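Local coordinates for protein Lv-ranaspumin (Lv-RSN-1) (Leptodactylus vastus, PDB 4K82) that probably acts as a surfactant that helps to form and stabilise the foam nest in which the frog lays its eggs, at residues D50-E53 with L54-L58; K104-E107 with T108-N111; L134-F137 with L138-K142; I194-P197 with L198-L202. All coordinates share one frame; numbering follows the deposited sequence.

Contact 1. Residues D50-E53 with L54-L58; sequences DFKE and LKELL
Leu54 packs back against the carbonyl of Asp50, one turn earlier in helix 48-64, and here the contact is tight. Leu54 N donates a 2.9 Å hydrogen bond to Asp50 O. The first torsion of Leu54 (chi1 -81°) swings CG beside its own backbone N, which leaves Leu54 CG 3.5 Å from that same Asp50 O. A branched apolar residue suits this buried place, where Leu54 also meets Ala39 and Tyr40 of helix 29-42. Asp50 is buried too, and its carboxylate is answered by the backbone N-H of Gln47. One turn on, Leu57 N reaches Glu53 O at 2.9 Å, while its side chain turns to Ile36.

The solvent side is looser. Lys52 runs out nearly straight and bends only at its last torsion (chi4 43°), bringing NZ obliquely across to Glu56 OE2 at 3.5 Å, a long salt bridge. Lys52 was modelled in two conformers, so this pairing is probably not permanent. Glu56 lies close along the backbone, with its CG 3.3 Å from Lys52 O. Glu53, which also touches Leu130, has its carboxylate bonded to Gln49.

Long, flexible charged chains fit a surface where they can move, and compact leucines fit the packed face. The chemistry is that of an amphipathic helix held mainly by its backbone bonds and apolar side, with the surface charges probably adding a modest, mobile attraction.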
ATOM      1  N   ASP A  50     -14.625   8.304   2.000  1.00 25.46           N
ATOM      2  CA  ASP A  50     -13.310   7.784   1.606  1.00 24.00           C
ATOM      3  C   ASP A  50     -12.213   8.799   1.937  1.00 24.56           C
ATOM      4  O   ASP A  50     -11.177   8.450   2.503  1.00 20.69           O
ATOM      5  CB  ASP A  50     -13.270   7.442   0.111  1.00 22.44           C
ATOM      6  CG  ASP A  50     -14.211   6.303  -0.262  1.00 26.83           C
ATOM      7  OD1 ASP A  50     -14.429   5.407   0.574  1.00 29.80           O
ATOM      8  OD2 ASP A  50     -14.718   6.298  -1.410  1.00 28.49           O
ATOM      9  N   PHE A  51     -12.473  10.063   1.609  1.00 22.97           N
ATOM     10  CA  PHE A  51     -11.528  11.142   1.876  1.00 21.41           C
ATOM     11  C   PHE A  51     -11.318  11.306   3.373  1.00 19.68           C
ATOM     12  O   PHE A  51     -10.197  11.527   3.838  1.00 22.82           O
ATOM     13  CB  PHE A  51     -12.044  12.459   1.285  1.00 25.40           C
ATOM     14  CG  PHE A  51     -11.896  12.544  -0.203  1.00 29.34           C
ATOM     15  CD1 PHE A  51     -10.754  12.061  -0.823  1.00 31.19           C
ATOM     16  CD2 PHE A  51     -12.902  13.082  -0.987  1.00 41.91           C
ATOM     17  CE1 PHE A  51     -10.610  12.131  -2.194  1.00 37.12           C
ATOM     18  CE2 PHE A  51     -12.762  13.152  -2.366  1.00 29.96           C
ATOM     19  CZ  PHE A  51     -11.617  12.672  -2.966  1.00 35.10           C
ATOM     20  N   LYS A  52     -12.404  11.207   4.129  0.55 21.24           N
ATOM     21  CA  LYS A  52     -12.321  11.313   5.584  0.55 23.72           C
ATOM     22  C   LYS A  52     -11.481  10.179   6.161  0.55 24.56           C
ATOM     23  O   LYS A  52     -10.629  10.401   7.022  0.55 23.07           O
ATOM     24  CB  LYS A  52     -13.711  11.308   6.216  0.55 25.27           C
ATOM     25  CG  LYS A  52     -13.672  11.352   7.740  0.55 28.30           C
ATOM     26  CD  LYS A  52     -15.047  11.566   8.348  0.55 32.39           C
ATOM     27  CE  LYS A  52     -14.928  11.749   9.853  0.55 34.80           C
ATOM     28  NZ  LYS A  52     -13.776  12.643  10.175  0.55 36.47           N
ATOM     29  N   GLU A  53     -11.718   8.964   5.674  1.00 21.72           N
ATOM     30  CA  GLU A  53     -10.990   7.804   6.173  1.00 21.75           C
ATOM     31  C   GLU A  53      -9.524   7.819   5.776  1.00 22.80           C
ATOM     32  O   GLU A  53      -8.672   7.337   6.519  1.00 21.87           O
ATOM     33  CB  GLU A  53     -11.665   6.507   5.727  1.00 21.75           C
ATOM     34  CG  GLU A  53     -12.998   6.292   6.424  1.00 28.09           C
ATOM     35  CD  GLU A  53     -13.545   4.898   6.225  1.00 39.35           C
ATOM     36  OE1 GLU A  53     -12.746   3.934   6.227  1.00 48.63           O
ATOM     37  OE2 GLU A  53     -14.773   4.765   6.067  1.00 41.43           O
ATOM     38  N   LEU A  54      -9.229   8.343   4.590  1.00 19.45           N
ATOM     39  CA  LEU A  54      -7.837   8.494   4.177  1.00 18.36           C
ATOM     40  C   LEU A  54      -7.085   9.442   5.101  1.00 19.27           C
ATOM     41  O   LEU A  54      -5.945   9.181   5.470  1.00 20.22           O
ATOM     42  CB  LEU A  54      -7.715   8.958   2.720  1.00 18.90           C
ATOM     43  CG  LEU A  54      -7.856   7.900   1.618  1.00 25.67           C
ATOM     44  CD1 LEU A  54      -8.012   8.559   0.257  1.00 26.79           C
ATOM     45  CD2 LEU A  54      -6.665   6.943   1.619  1.00 25.81           C
ATOM     46  N   LYS A  55      -7.719  10.549   5.474  1.00 18.34           N
ATOM     47  CA  LYS A  55      -7.068  11.476   6.386  1.00 19.48           C
ATOM     48  C   LYS A  55      -6.866  10.831   7.756  1.00 20.27           C
ATOM     49  O   LYS A  55      -5.810  10.978   8.368  1.00 19.24           O
ATOM     50  CB  LYS A  55      -7.861  12.770   6.540  1.00 19.02           C
ATOM     51  CG  LYS A  55      -7.093  13.774   7.382  1.00 26.06           C
ATOM     52  CD  LYS A  55      -7.829  15.054   7.579  1.00 25.76           C
ATOM     53  CE  LYS A  55      -6.919  16.042   8.301  1.00 22.71           C
ATOM     54  NZ  LYS A  55      -7.573  17.365   8.397  1.00 29.37           N
ATOM     55  N   GLU A  56      -7.873  10.103   8.232  1.00 23.00           N
ATOM     56  CA  GLU A  56      -7.744   9.417   9.515  1.00 22.64           C
ATOM     57  C   GLU A  56      -6.602   8.421   9.495  1.00 19.64           C
ATOM     58  O   GLU A  56      -5.849   8.324  10.453  1.00 20.72           O
ATOM     59  CB  GLU A  56      -9.042   8.720   9.905  1.00 23.28           C
ATOM     60  CG  GLU A  56     -10.163   9.691  10.251  1.00 32.75           C
ATOM     61  CD  GLU A  56     -11.259   9.048  11.073  1.00 50.42           C
ATOM     62  OE1 GLU A  56     -10.955   8.087  11.813  1.00 62.73           O
ATOM     63  OE2 GLU A  56     -12.422   9.502  10.977  1.00 51.84           O
ATOM     64  N   LEU A  57      -6.464   7.701   8.383  1.00 18.98           N
ATOM     65  CA  LEU A  57      -5.357   6.774   8.216  1.00 19.36           C
ATOM     66  C   LEU A  57      -3.995   7.473   8.217  1.00 19.27           C
ATOM     67  O   LEU A  57      -3.040   6.992   8.823  1.00 20.10           O
ATOM     68  CB  LEU A  57      -5.543   5.950   6.943  1.00 19.28           C
ATOM     69  CG  LEU A  57      -4.494   4.877   6.653  1.00 24.70           C
ATOM     70  CD1 LEU A  57      -4.508   3.793   7.731  1.00 26.98           C
ATOM     71  CD2 LEU A  57      -4.714   4.276   5.270  1.00 26.08           C
ATOM     72  N   LEU A  58      -3.907   8.613   7.539  1.00 16.19           N
ATOM     73  CA  LEU A  58      -2.679   9.402   7.568  1.00 16.01           C
ATOM     74  C   LEU A  58      -2.339   9.838   8.994  1.00 19.75           C
ATOM     75  O   LEU A  58      -1.196   9.729   9.428  1.00 19.18           O
ATOM     76  CB  LEU A  58      -2.852  10.638   6.671  1.00 18.15           C
ATOM     77  CG  LEU A  58      -1.642  11.566   6.524  1.00 18.42           C
ATOM     78  CD1 LEU A  58      -0.395  10.805   6.065  1.00 18.23           C
ATOM     79  CD2 LEU A  58      -1.986  12.677   5.544  1.00 18.04           C
TER

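Contact 2. Residues K104-E107 with T108-N111; sequences KIDE and TVFN
A first torsion of -170° carries the carboxylate of Asp106 forward over the start of helix 107-121, within reach of the N-H groups of Thr108 and Val109, while chi1 of 48° at Ile105 sends CG1 between backbone N and carbonyl carbon and its CD1 on toward Phe110. Asp106 is the N-cap. Asp106 OD1 takes a bond from Val109 N at 3.2 Å, met from well above the carboxylate plane, and a weak, bent one from Thr108 N at 3.0 Å. Aspartate suits this position because its short acidic chain can serve N-H groups that have no carbonyl a turn earlier, and its charge probably gains from the helix end. Asp106 also supplies its backbone O to Phe110 N, 3.0 Å away and almost straight (172°).

Ile105 CD1 approaches Phe110 CB to 3.9 Å, the apolar pair on either side of the cap that is known as a hydrophobic staple.

Just before, Lys104 closes helix 89-102 in a Schellman motif, so one helix ends and the next begins within a few residues. Phe110 then lies among Leu30, Ala34 and Cys38 of helix 29-42 and Tyr97 and Leu100 of helix 89-102, and Thr108 and Val109 touch Asn212 at the end of helix 196-212.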
ATOM      1  N   LYS A 104      14.415  13.694   0.151  1.00 35.07           N
ATOM      2  CA  LYS A 104      15.225  12.753  -0.629  1.00 36.69           C
ATOM      3  C   LYS A 104      14.899  11.273  -0.386  1.00 43.48           C
ATOM      4  O   LYS A 104      15.796  10.434  -0.373  1.00 39.98           O
ATOM      5  CB  LYS A 104      16.720  13.008  -0.390  1.00 42.69           C
ATOM      6  CG  LYS A 104      17.159  14.438  -0.679  1.00 47.38           C
ATOM      7  CD  LYS A 104      18.510  14.737  -0.044  1.00 46.47           C
ATOM      8  CE  LYS A 104      18.892  16.204  -0.201  1.00 63.94           C
ATOM      9  NZ  LYS A 104      20.157  16.526   0.520  1.00 62.82           N
ATOM     10  N   ILE A 105      13.621  10.954  -0.202  1.00 39.75           N
ATOM     11  CA  ILE A 105      13.204   9.566  -0.017  1.00 35.06           C
ATOM     12  C   ILE A 105      13.573   8.703  -1.219  1.00 32.96           C
ATOM     13  O   ILE A 105      13.831   9.214  -2.314  1.00 37.02           O
ATOM     14  CB  ILE A 105      11.681   9.449   0.235  1.00 35.65           C
ATOM     15  CG1 ILE A 105      10.897  10.272  -0.787  1.00 35.69           C
ATOM     16  CG2 ILE A 105      11.326   9.897   1.651  1.00 37.94           C
ATOM     17  CD1 ILE A 105      10.280   9.452  -1.896  1.00 39.62           C
ATOM     18  N   ASP A 106      13.589   7.391  -1.011  1.00 36.31           N
ATOM     19  CA  ASP A 106      13.839   6.443  -2.088  1.00 33.53           C
ATOM     20  C   ASP A 106      12.641   6.440  -3.024  1.00 37.68           C
ATOM     21  O   ASP A 106      11.635   5.795  -2.738  1.00 35.33           O
ATOM     22  CB  ASP A 106      14.037   5.042  -1.500  1.00 35.27           C
ATOM     23  CG  ASP A 106      14.534   4.032  -2.526  1.00 41.87           C
ATOM     24  OD1 ASP A 106      14.267   4.205  -3.732  1.00 42.76           O
ATOM     25  OD2 ASP A 106      15.191   3.051  -2.118  1.00 57.05           O
ATOM     26  N   GLU A 107      12.745   7.148  -4.144  1.00 36.77           N
ATOM     27  CA  GLU A 107      11.610   7.243  -5.053  1.00 33.96           C
ATOM     28  C   GLU A 107      11.390   5.946  -5.832  1.00 33.76           C
ATOM     29  O   GLU A 107      10.310   5.708  -6.359  1.00 36.05           O
ATOM     30  CB  GLU A 107      11.727   8.460  -5.981  1.00 44.01           C
ATOM     31  CG  GLU A 107      11.628   9.796  -5.242  1.00 43.78           C
ATOM     32  CD  GLU A 107      11.240  10.961  -6.144  1.00 57.58           C
ATOM     33  OE1 GLU A 107      10.208  10.863  -6.846  1.00 49.43           O
ATOM     34  OE2 GLU A 107      11.963  11.981  -6.140  1.00 61.42           O
ATOM     35  N   THR A 108      12.411   5.102  -5.892  1.00 34.98           N
ATOM     36  CA  THR A 108      12.235   3.792  -6.502  1.00 38.45           C
ATOM     37  C   THR A 108      11.224   2.971  -5.704  1.00 28.63           C
ATOM     38  O   THR A 108      10.340   2.330  -6.275  1.00 28.08           O
ATOM     39  CB  THR A 108      13.561   3.027  -6.609  1.00 42.11           C
ATOM     40  OG1 THR A 108      14.471   3.777  -7.423  1.00 39.12           O
ATOM     41  CG2 THR A 108      13.328   1.660  -7.233  1.00 38.00           C
ATOM     42  N   VAL A 109      11.360   2.998  -4.379  1.00 31.57           N
ATOM     43  CA  VAL A 109      10.416   2.317  -3.503  1.00 31.01           C
ATOM     44  C   VAL A 109       9.067   3.018  -3.576  1.00 24.60           C
ATOM     45  O   VAL A 109       8.034   2.376  -3.768  1.00 22.98           O
ATOM     46  CB  VAL A 109      10.915   2.281  -2.042  1.00 30.62           C
ATOM     47  CG1 VAL A 109       9.797   1.852  -1.099  1.00 28.66           C
ATOM     48  CG2 VAL A 109      12.105   1.343  -1.914  1.00 36.72           C
ATOM     49  N   PHE A 110       9.081   4.342  -3.444  1.00 27.94           N
ATOM     50  CA  PHE A 110       7.844   5.112  -3.509  1.00 25.15           C
ATOM     51  C   PHE A 110       7.041   4.823  -4.777  1.00 23.86           C
ATOM     52  O   PHE A 110       5.849   4.532  -4.713  1.00 22.40           O
ATOM     53  CB  PHE A 110       8.127   6.614  -3.415  1.00 23.61           C
ATOM     54  CG  PHE A 110       6.888   7.444  -3.220  1.00 27.04           C
ATOM     55  CD1 PHE A 110       6.103   7.808  -4.303  1.00 29.23           C
ATOM     56  CD2 PHE A 110       6.500   7.847  -1.951  1.00 28.80           C
ATOM     57  CE1 PHE A 110       4.955   8.558  -4.130  1.00 26.98           C
ATOM     58  CE2 PHE A 110       5.352   8.610  -1.774  1.00 25.92           C
ATOM     59  CZ  PHE A 110       4.583   8.964  -2.863  1.00 28.03           C
ATOM     60  N   ASN A 111       7.699   4.896  -5.927  1.00 26.25           N
ATOM     61  CA  ASN A 111       7.005   4.702  -7.194  1.00 25.51           C
ATOM     62  C   ASN A 111       6.511   3.271  -7.389  1.00 21.91           C
ATOM     63  O   ASN A 111       5.429   3.054  -7.939  1.00 22.72           O
ATOM     64  CB  ASN A 111       7.887   5.139  -8.369  1.00 28.05           C
ATOM     65  CG  ASN A 111       8.147   6.634  -8.372  1.00 32.20           C
ATOM     66  OD1 ASN A 111       7.374   7.405  -7.798  1.00 30.60           O
ATOM     67  ND2 ASN A 111       9.234   7.055  -9.015  1.00 36.21           N
TER

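Contact 3. Residues L134-F137 with L138-K142; sequences LVKF and LKDLK
Regular helical hydrogen bonds join Leu134 to Leu138, Val135 to Lys139, Lys136 to Asp140 and Phe137 to Leu141, the last from Leu141 N to Phe137 O at 3.0 Å. On this frame Leu141 lays its CD1 methyl over one face of the Phe137 ring. That CH-pi contact has Leu141 CD1 3.9 Å from the centroid of the Phe137 ring, 22° off the normal and displaced toward the rim, closest to CZ. It forms because the ring leaves the helix with CG anti to the backbone N (chi1 176°), whereas Leu141 turns its CG beside its own N and back toward Phe137. An alanine at Phe137 would remove the ring, which would probably open a gap beneath the Leu141 methyl and beside Leu206 and Ile162.

On the opposite flank of the helix, Lys139 uses its aliphatic part as packing: its CE rests 3.8 Å from Val135 CG1, and its NZ goes on to a salt bridge with Asp28. A lysine suits this edge, apolar along its methylenes and charged at its end.

Leu138 meets Val210 of helix 196-212, Leu134 meets Val35 of helix 29-42, and Phe137 meets Ile162 and Leu163 of helix 152-165: an amphipathic helix with its apolar side packed among three others, as in a mainly helical fold.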
ATOM      1  N   LEU A 134      -3.159  -3.126   3.262  1.00 33.07           N
ATOM      2  CA  LEU A 134      -2.284  -3.370   2.108  1.00 26.65           C
ATOM      3  C   LEU A 134      -0.860  -3.759   2.516  1.00 32.50           C
ATOM      4  O   LEU A 134      -0.295  -4.722   1.987  1.00 27.08           O
ATOM      5  CB  LEU A 134      -2.273  -2.174   1.140  1.00 27.22           C
ATOM      6  CG  LEU A 134      -1.504  -2.414  -0.171  1.00 23.39           C
ATOM      7  CD1 LEU A 134      -1.913  -3.726  -0.822  1.00 27.39           C
ATOM      8  CD2 LEU A 134      -1.727  -1.259  -1.149  1.00 25.18           C
ATOM      9  N   VAL A 135      -0.282  -3.021   3.455  1.00 30.26           N
ATOM     10  CA  VAL A 135       1.062  -3.329   3.929  1.00 28.82           C
ATOM     11  C   VAL A 135       1.108  -4.734   4.541  1.00 29.04           C
ATOM     12  O   VAL A 135       2.081  -5.463   4.344  1.00 24.14           O
ATOM     13  CB  VAL A 135       1.582  -2.268   4.921  1.00 37.45           C
ATOM     14  CG1 VAL A 135       2.978  -2.627   5.410  1.00 37.17           C
ATOM     15  CG2 VAL A 135       1.588  -0.898   4.261  1.00 33.53           C
ATOM     16  N   LYS A 136       0.040  -5.108   5.247  1.00 27.06           N
ATOM     17  CA  LYS A 136      -0.113  -6.455   5.820  1.00 30.65           C
ATOM     18  C   LYS A 136      -0.050  -7.535   4.740  1.00 27.79           C
ATOM     19  O   LYS A 136       0.532  -8.610   4.926  1.00 26.08           O
ATOM     20  CB  LYS A 136      -1.474  -6.575   6.508  1.00 36.17           C
ATOM     21  CG  LYS A 136      -1.490  -6.325   8.001  1.00 45.37           C
ATOM     22  CD  LYS A 136      -2.820  -6.777   8.616  1.00 49.53           C
ATOM     23  CE  LYS A 136      -3.050  -8.286   8.468  1.00 55.40           C
ATOM     24  NZ  LYS A 136      -3.755  -8.674   7.206  1.00 58.31           N
ATOM     25  N   PHE A 137      -0.695  -7.245   3.617  1.00 24.83           N
ATOM     26  CA  PHE A 137      -0.736  -8.145   2.474  1.00 24.94           C
ATOM     27  C   PHE A 137       0.666  -8.330   1.894  1.00 25.39           C
ATOM     28  O   PHE A 137       1.087  -9.456   1.571  1.00 21.02           O
ATOM     29  CB  PHE A 137      -1.708  -7.551   1.447  1.00 21.18           C
ATOM     30  CG  PHE A 137      -1.798  -8.311   0.146  1.00 23.73           C
ATOM     31  CD1 PHE A 137      -2.181  -9.640   0.111  1.00 24.72           C
ATOM     32  CD2 PHE A 137      -1.561  -7.660  -1.052  1.00 23.77           C
ATOM     33  CE1 PHE A 137      -2.285 -10.320  -1.092  1.00 26.59           C
ATOM     34  CE2 PHE A 137      -1.675  -8.327  -2.261  1.00 25.89           C
ATOM     35  CZ  PHE A 137      -2.032  -9.661  -2.282  1.00 26.62           C
ATOM     36  N   LEU A 138       1.400  -7.230   1.779  1.00 22.10           N
ATOM     37  CA  LEU A 138       2.750  -7.297   1.244  1.00 21.47           C
ATOM     38  C   LEU A 138       3.656  -8.090   2.179  1.00 22.38           C
ATOM     39  O   LEU A 138       4.481  -8.875   1.717  1.00 22.02           O
ATOM     40  CB  LEU A 138       3.316  -5.900   0.992  1.00 22.53           C
ATOM     41  CG  LEU A 138       2.519  -5.021   0.036  1.00 24.09           C
ATOM     42  CD1 LEU A 138       3.165  -3.648  -0.020  1.00 25.62           C
ATOM     43  CD2 LEU A 138       2.476  -5.657  -1.347  1.00 23.26           C
ATOM     44  N   LYS A 139       3.492  -7.886   3.486  1.00 23.88           N
ATOM     45  CA  LYS A 139       4.249  -8.647   4.481  1.00 21.46           C
ATOM     46  C   LYS A 139       4.015 -10.151   4.335  1.00 20.68           C
ATOM     47  O   LYS A 139       4.967 -10.942   4.333  1.00 22.62           O
ATOM     48  CB  LYS A 139       3.877  -8.199   5.901  1.00 21.92           C
ATOM     49  CG  LYS A 139       4.316  -6.805   6.280  1.00 29.60           C
ATOM     50  CD  LYS A 139       3.717  -6.446   7.639  1.00 32.98           C
ATOM     51  CE  LYS A 139       4.095  -5.046   8.082  1.00 37.62           C
ATOM     52  NZ  LYS A 139       5.465  -5.002   8.650  1.00 36.54           N
ATOM     53  N   ASP A 140       2.756 -10.554   4.217  1.00 20.62           N
ATOM     54  CA  ASP A 140       2.427 -11.969   4.055  1.00 19.99           C
ATOM     55  C   ASP A 140       3.025 -12.547   2.772  1.00 23.94           C
ATOM     56  O   ASP A 140       3.547 -13.663   2.759  1.00 23.77           O
ATOM     57  CB  ASP A 140       0.915 -12.167   4.028  1.00 24.68           C
ATOM     58  CG  ASP A 140       0.291 -12.040   5.398  1.00 35.10           C
ATOM     59  OD1 ASP A 140       0.929 -12.489   6.370  1.00 36.71           O
ATOM     60  OD2 ASP A 140      -0.827 -11.485   5.497  1.00 38.54           O
ATOM     61  N   LEU A 141       2.955 -11.785   1.690  1.00 18.98           N
ATOM     62  CA  LEU A 141       3.556 -12.245   0.434  1.00 17.03           C
ATOM     63  C   LEU A 141       5.063 -12.378   0.560  1.00 22.58           C
ATOM     64  O   LEU A 141       5.646 -13.351   0.084  1.00 22.05           O
ATOM     65  CB  LEU A 141       3.226 -11.282  -0.713  1.00 14.99           C
ATOM     66  CG  LEU A 141       1.769 -11.236  -1.167  1.00 18.46           C
ATOM     67  CD1 LEU A 141       1.616 -10.210  -2.301  1.00 21.99           C
ATOM     68  CD2 LEU A 141       1.262 -12.608  -1.602  1.00 20.63           C
ATOM     69  N   LYS A 142       5.692 -11.411   1.220  1.00 20.79           N
ATOM     70  CA  LYS A 142       7.146 -11.404   1.359  1.00 22.23           C
ATOM     71  C   LYS A 142       7.664 -12.649   2.092  1.00 23.10           C
ATOM     72  O   LYS A 142       8.712 -13.196   1.732  1.00 26.22           O
ATOM     73  CB  LYS A 142       7.618 -10.129   2.065  1.00 24.23           C
ATOM     74  CG  LYS A 142       9.130  -9.948   2.090  1.00 27.39           C
ATOM     75  CD  LYS A 142       9.499  -8.639   2.787  1.00 29.50           C
ATOM     76  CE  LYS A 142      10.997  -8.407   2.842  1.00 30.72           C
ATOM     77  NZ  LYS A 142      11.605  -8.345   1.481  1.00 30.93           N
TER

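Contact 4. Residues I194-P197 with L198-L202; sequences IAKP and LGDLL
Lys196 and Asp200 form a salt bridge across one turn, an i to i+4 pair near the beginning of helix 196-212. The two side chains cross at a slant on the outer surface. Lys196 first runs out with CG anti to its N (chi1 -176°), then kinks at chi2 (60°) and again at chi4, so that the ammonium comes back to the carboxylate, on the syn side of OD1. Lys196 NZ lies 3.0 Å from Asp200 OD1 and uses the syn lone pair of that oxygen. Asp200 OD2 stands farther from Lys196 NZ, at 3.6 Å, so the grip is one-sided. Beneath the pair, Asp200 N donates to Lys196 O at 2.9 Å, nearly along the C=O axis, and the two residues are thus tied twice. An acidic residue close to a helix start is probably also favoured by the helix dipole. An asparagine in place of Asp200 would remove the negative charge, and the Lys196 ammonium would probably lose its ionic mate and be freer to swing into solvent.

Pro197 suits the first turn, where the lack of an N-H costs no helical bond, and its carbonyl still accepts from Leu201 N. Gly199 N reaches Ala195 O at 3.0 Å. On the inner side Leu198 leads away from this turn toward Leu178 and Phe191, an apolar residue facing apolar neighbours.

The earliest link is made by solvent: Leu198 N and Ile194 O stand 5.2 Å apart, and one water bridges them, accepting from Leu198 N at 2.9 Å and donating to Ile194 O at 2.8 Å.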
ATOM      1  N   ILE A 194      -8.695 -18.699 -15.902  1.00 27.80           N
ATOM      2  CA  ILE A 194      -9.145 -17.478 -15.228  1.00 21.10           C
ATOM      3  C   ILE A 194      -8.222 -17.003 -14.091  1.00 24.73           C
ATOM      4  O   ILE A 194      -8.404 -15.908 -13.561  1.00 25.72           O
ATOM      5  CB  ILE A 194     -10.585 -17.629 -14.710  1.00 26.90           C
ATOM      6  CG1 ILE A 194     -10.658 -18.754 -13.673  1.00 28.20           C
ATOM      7  CG2 ILE A 194     -11.529 -17.904 -15.875  1.00 28.64           C
ATOM      8  CD1 ILE A 194     -12.070 -19.047 -13.178  1.00 32.27           C
ATOM      9  N   ALA A 195      -7.228 -17.819 -13.729  1.00 27.09           N
ATOM     10  CA  ALA A 195      -6.273 -17.453 -12.682  1.00 20.76           C
ATOM     11  C   ALA A 195      -5.043 -16.704 -13.221  1.00 19.32           C
ATOM     12  O   ALA A 195      -4.229 -16.199 -12.453  1.00 17.97           O
ATOM     13  CB  ALA A 195      -5.832 -18.695 -11.905  1.00 19.92           C
ATOM     14  N   LYS A 196      -4.921 -16.615 -14.544  1.00 21.51           N
ATOM     15  CA  LYS A 196      -3.752 -15.968 -15.135  1.00 21.88           C
ATOM     16  C   LYS A 196      -3.547 -14.489 -14.749  1.00 19.80           C
ATOM     17  O   LYS A 196      -2.418 -14.088 -14.466  1.00 23.50           O
ATOM     18  CB  LYS A 196      -3.727 -16.160 -16.663  1.00 21.93           C
ATOM     19  CG  LYS A 196      -2.481 -15.590 -17.338  1.00 27.61           C
ATOM     20  CD  LYS A 196      -1.202 -16.237 -16.803  1.00 30.72           C
ATOM     21  CE  LYS A 196      -0.081 -16.284 -17.858  1.00 40.88           C
ATOM     22  NZ  LYS A 196       0.270 -14.949 -18.452  1.00 32.76           N
ATOM     23  N   PRO A 197      -4.623 -13.666 -14.730  1.00 23.38           N
ATOM     24  CA  PRO A 197      -4.438 -12.280 -14.282  1.00 25.46           C
ATOM     25  C   PRO A 197      -3.870 -12.159 -12.860  1.00 23.28           C
ATOM     26  O   PRO A 197      -2.984 -11.331 -12.637  1.00 21.38           O
ATOM     27  CB  PRO A 197      -5.863 -11.714 -14.339  1.00 27.02           C
ATOM     28  CG  PRO A 197      -6.499 -12.468 -15.459  1.00 25.41           C
ATOM     29  CD  PRO A 197      -5.965 -13.870 -15.312  1.00 27.30           C
ATOM     30  N   LEU A 198      -4.366 -12.978 -11.930  1.00 22.47           N
ATOM     31  CA  LEU A 198      -3.838 -13.007 -10.565  1.00 22.15           C
ATOM     32  C   LEU A 198      -2.363 -13.400 -10.602  1.00 22.00           C
ATOM     33  O   LEU A 198      -1.527 -12.773  -9.962  1.00 20.83           O
ATOM     34  CB  LEU A 198      -4.649 -13.979  -9.699  1.00 23.68           C
ATOM     35  CG  LEU A 198      -4.409 -14.048  -8.186  1.00 30.24           C
ATOM     36  CD1 LEU A 198      -3.186 -14.866  -7.821  1.00 32.40           C
ATOM     37  CD2 LEU A 198      -4.328 -12.668  -7.557  1.00 27.32           C
ATOM     38  N   GLY A 199      -2.032 -14.436 -11.373  1.00 19.28           N
ATOM     39  CA  GLY A 199      -0.647 -14.858 -11.478  1.00 20.16           C
ATOM     40  C   GLY A 199       0.284 -13.783 -12.012  1.00 20.29           C
ATOM     41  O   GLY A 199       1.394 -13.610 -11.511  1.00 22.15           O
ATOM     42  N   ASP A 200      -0.174 -13.059 -13.035  1.00 20.92           N
ATOM     43  CA  ASP A 200       0.585 -11.946 -13.596  1.00 25.79           C
ATOM     44  C   ASP A 200       0.842 -10.868 -12.559  1.00 20.61           C
ATOM     45  O   ASP A 200       1.949 -10.345 -12.452  1.00 22.27           O
ATOM     46  CB  ASP A 200      -0.174 -11.312 -14.766  1.00 25.33           C
ATOM     47  CG  ASP A 200      -0.149 -12.164 -16.007  1.00 40.39           C
ATOM     48  OD1 ASP A 200       0.665 -13.107 -16.058  1.00 32.65           O
ATOM     49  OD2 ASP A 200      -0.942 -11.880 -16.933  1.00 40.28           O
ATOM     50  N   LEU A 201      -0.192 -10.528 -11.803  1.00 20.64           N
ATOM     51  CA  LEU A 201      -0.059  -9.516 -10.765  1.00 21.84           C
ATOM     52  C   LEU A 201       0.989  -9.947  -9.738  1.00 20.52           C
ATOM     53  O   LEU A 201       1.857  -9.157  -9.346  1.00 20.64           O
ATOM     54  CB  LEU A 201      -1.416  -9.252 -10.113  1.00 22.01           C
ATOM     55  CG  LEU A 201      -1.435  -8.250  -8.958  1.00 26.30           C
ATOM     56  CD1 LEU A 201      -1.063  -6.866  -9.457  1.00 30.64           C
ATOM     57  CD2 LEU A 201      -2.796  -8.240  -8.307  1.00 28.52           C
ATOM     58  N   LEU A 202       0.920 -11.198  -9.295  0.57 22.27           N
ATOM     59  CA  LEU A 202       1.895 -11.705  -8.327  0.57 21.95           C
ATOM     60  C   LEU A 202       3.292 -11.689  -8.906  0.57 21.70           C
ATOM     61  O   LEU A 202       4.209 -11.094  -8.348  0.57 21.65           O
ATOM     62  CB  LEU A 202       1.558 -13.133  -7.908  0.57 21.89           C
ATOM     63  CG  LEU A 202       0.483 -13.298  -6.847  0.57 22.96           C
ATOM     64  CD1 LEU A 202       0.136 -14.766  -6.707  0.57 21.37           C
ATOM     65  CD2 LEU A 202       0.976 -12.740  -5.518  0.57 22.24           C
TER
HETATM   66  O   HOH W   1      -7.041 -14.108 -11.982  1.00 25.61           O

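In the fold
The four contacts follow one another along the chain, each a local piece of helix or helix start. Contact 1 and contact 4 lie on opposite sides of the chain's centre, about 30 Å apart between their centres, while contact 3 sits most centrally. Only contacts 3 and 4 touch: Leu141 CD2 packs 3.9 Å from Leu202 CD2, where helix 133-144 meets helix 196-212. Contacts 1, 2 and 3 are joined indirectly through helix 29-42, against which Leu54, Phe110 and Val135 all pack; contacts 1 and 3 approach to about 8 Å between nearest atoms. Contact 2 reaches the far end of contact 4's helix at Asn212.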